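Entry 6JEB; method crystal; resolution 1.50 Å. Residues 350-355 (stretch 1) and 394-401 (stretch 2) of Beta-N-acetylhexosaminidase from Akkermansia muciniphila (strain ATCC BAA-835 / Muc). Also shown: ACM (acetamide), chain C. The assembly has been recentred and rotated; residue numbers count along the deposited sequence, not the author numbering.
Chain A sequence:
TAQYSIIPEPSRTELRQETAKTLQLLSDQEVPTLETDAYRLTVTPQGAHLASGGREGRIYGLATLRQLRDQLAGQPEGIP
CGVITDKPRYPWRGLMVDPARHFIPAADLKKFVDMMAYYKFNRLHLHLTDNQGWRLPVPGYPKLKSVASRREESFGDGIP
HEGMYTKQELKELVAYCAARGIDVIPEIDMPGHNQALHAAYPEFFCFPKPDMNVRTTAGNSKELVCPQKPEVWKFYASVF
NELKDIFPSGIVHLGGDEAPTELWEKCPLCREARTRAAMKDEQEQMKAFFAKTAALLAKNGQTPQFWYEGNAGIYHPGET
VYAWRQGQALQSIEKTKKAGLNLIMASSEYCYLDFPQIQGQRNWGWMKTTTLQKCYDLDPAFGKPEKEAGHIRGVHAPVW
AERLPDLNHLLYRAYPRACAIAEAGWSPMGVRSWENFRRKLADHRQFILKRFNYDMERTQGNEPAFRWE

Stretch 1 (350-355) YCYLDF
Stretch 2 (394-401) GVHAPVWA

The Tyr352 ring carries Trp400 NE1 over one face, 3.1 Å from its CE2, while its edge meets the bound acetamide: Tyr352 OH donates a 2.7 Å hydrogen bond to ACM O. The ring and the five-membered ring of Trp400 form an oblique pair, centroids 4.5 Å apart and planes at 57°. Tyr352 reaches this position with chi1 at -91°, between wells, and chi2 at 37°; Trp400 is m with chi2 at 106°.

The stretches run in nearly the same direction, 12° apart, with Cys351 beside Ala397 (CA to CA 4.6 Å) and Leu353 beside Val399 (CA to CA 4.9 Å). Stretch 2 enters as an extended strand; stretch 1 is irregular, closing in a type I turn from Tyr352 to Phe355, with Phe355 N to Tyr352 O at 3.3 Å. One hydrogen bond joins the backbones, Leu353 N to Pro398 O (3.0 Å, 154°). Pro398 N, lacking a hydrogen, cannot answer Cys351 O at 3.5 Å.

Ala397 points its CB toward stretch 1, 3.8 Å from Leu353 CD1 (chi1 m, chi2 t) and 4.3 Å from Cys351 CB. Pro398 CG packs 3.6 Å from Tyr352 CE1. Asp354, chi1 p, sets OD1 3.4 Å from Trp400 CD1 at the indole edge, yet OD1 has no polar partner. The contact buries 456 Å².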

# COMPACT_ATOMS: atom_id res chain seq x y z
N TYR A 350 -3.27 12.65 4.30
CA TYR A 350 -4.45 12.14 3.60
C TYR A 350 -4.52 10.62 3.56
O TYR A 350 -5.61 10.05 3.44
CB TYR A 350 -4.44 12.62 2.14
CG TYR A 350 -4.50 14.11 1.96
CD1 TYR A 350 -3.33 14.86 1.90
CD2 TYR A 350 -5.71 14.77 1.84
CE1 TYR A 350 -3.37 16.23 1.74
CE2 TYR A 350 -5.76 16.15 1.67
CZ TYR A 350 -4.59 16.87 1.62
OH TYR A 350 -4.63 18.23 1.46
N CYS A 351 -3.36 9.96 3.62
CA CYS A 351 -3.25 8.57 3.19
C CYS A 351 -2.88 7.61 4.30
O CYS A 351 -2.87 6.39 4.06
CB CYS A 351 -2.19 8.43 2.09
SG CYS A 351 -2.50 9.42 0.63
N TYR A 352 -2.55 8.11 5.49
CA TYR A 352 -2.14 7.25 6.60
C TYR A 352 -3.41 6.80 7.31
O TYR A 352 -3.96 7.51 8.15
CB TYR A 352 -1.15 7.98 7.50
CG TYR A 352 0.28 7.74 7.08
CD1 TYR A 352 0.62 7.64 5.72
CD2 TYR A 352 1.30 7.59 8.02
CE1 TYR A 352 1.93 7.41 5.32
CE2 TYR A 352 2.61 7.36 7.63
CZ TYR A 352 2.92 7.25 6.28
OH TYR A 352 4.21 6.99 5.89
N LEU A 353 -3.88 5.60 6.97
CA LEU A 353 -5.18 5.14 7.45
C LEU A 353 -5.11 4.52 8.84
O LEU A 353 -6.14 4.09 9.36
CB LEU A 353 -5.85 4.21 6.44
CG LEU A 353 -5.98 4.85 5.04
CD1 LEU A 353 -6.78 3.95 4.10
CD2 LEU A 353 -6.59 6.26 5.11
N ASP A 354 -3.92 4.47 9.45
CA ASP A 354 -3.85 4.15 10.86
C ASP A 354 -4.39 5.28 11.73
O ASP A 354 -4.76 5.04 12.89
CB ASP A 354 -2.42 3.75 11.27
CG ASP A 354 -1.37 4.79 10.88
OD1 ASP A 354 -1.47 5.38 9.79
OD2 ASP A 354 -0.42 4.99 11.67
N PHE A 355 -4.45 6.51 11.21
CA PHE A 355 -4.92 7.63 12.00
C PHE A 355 -6.43 7.51 12.22
O PHE A 355 -7.13 6.95 11.37
CB PHE A 355 -4.61 8.96 11.30
CG PHE A 355 -3.13 9.27 11.13
CD1 PHE A 355 -2.14 8.44 11.65
CD2 PHE A 355 -2.74 10.41 10.45
CE1 PHE A 355 -0.78 8.75 11.49
CE2 PHE A 355 -1.39 10.73 10.28
CZ PHE A 355 -0.41 9.89 10.80
N GLY A 394 1.00 7.68 -8.97
CA GLY A 394 -0.29 7.40 -8.39
C GLY A 394 -0.30 7.63 -6.89
O GLY A 394 0.42 8.49 -6.37
N VAL A 395 -1.15 6.87 -6.22
CA VAL A 395 -1.50 7.11 -4.82
C VAL A 395 -1.39 5.79 -4.06
O VAL A 395 -1.51 4.71 -4.64
CB VAL A 395 -2.92 7.70 -4.72
CG1 VAL A 395 -3.98 6.64 -5.07
CG2 VAL A 395 -3.17 8.30 -3.35
N HIS A 396 -1.15 5.89 -2.76
CA HIS A 396 -0.84 4.71 -1.96
C HIS A 396 -1.19 5.02 -0.51
O HIS A 396 -0.72 6.01 0.05
CB HIS A 396 0.67 4.45 -2.09
CG HIS A 396 1.10 3.07 -1.68
ND1 HIS A 396 0.98 1.98 -2.52
CD2 HIS A 396 1.73 2.63 -0.57
CE1 HIS A 396 1.50 0.92 -1.92
NE2 HIS A 396 1.96 1.28 -0.74
N ALA A 397 -2.01 4.16 0.11
CA ALA A 397 -2.45 4.40 1.48
C ALA A 397 -1.99 3.28 2.40
O ALA A 397 -2.48 2.15 2.30
CB ALA A 397 -3.98 4.51 1.53
N PRO A 398 -1.05 3.55 3.31
CA PRO A 398 -0.64 2.53 4.29
C PRO A 398 -1.62 2.42 5.44
O PRO A 398 -2.11 3.43 5.98
CB PRO A 398 0.71 3.04 4.80
CG PRO A 398 1.10 4.18 3.88
CD PRO A 398 -0.17 4.73 3.34
N VAL A 399 -1.89 1.18 5.85
CA VAL A 399 -2.68 0.93 7.05
C VAL A 399 -1.75 0.38 8.13
O VAL A 399 -1.76 -0.82 8.43
CB VAL A 399 -3.89 0.03 6.79
CG1 VAL A 399 -4.92 0.20 7.91
CG2 VAL A 399 -4.54 0.34 5.43
N TRP A 400 -0.92 1.25 8.70
CA TRP A 400 0.07 0.82 9.68
C TRP A 400 -0.63 0.17 10.87
O TRP A 400 -1.71 0.60 11.29
CB TRP A 400 0.86 2.03 10.17
CG TRP A 400 1.61 2.73 9.08
CD1 TRP A 400 1.30 3.93 8.49
CD2 TRP A 400 2.83 2.28 8.46
NE1 TRP A 400 2.25 4.25 7.54
CE2 TRP A 400 3.20 3.26 7.51
CE3 TRP A 400 3.64 1.15 8.64
CZ2 TRP A 400 4.34 3.13 6.72
CZ3 TRP A 400 4.78 1.03 7.86
CH2 TRP A 400 5.12 2.01 6.91
N ALA A 401 -0.01 -0.88 11.41
CA ALA A 401 -0.73 -1.77 12.31
C ALA A 401 -0.11 -1.88 13.70
O ALA A 401 -0.40 -2.85 14.41
CB ALA A 401 -0.94 -3.15 11.69
C1 ACM C . 6.79 5.70 7.62
O ACM C . 5.77 6.23 7.93
N ACM C . 7.68 5.29 8.66
C2 ACM C . 7.19 5.43 6.18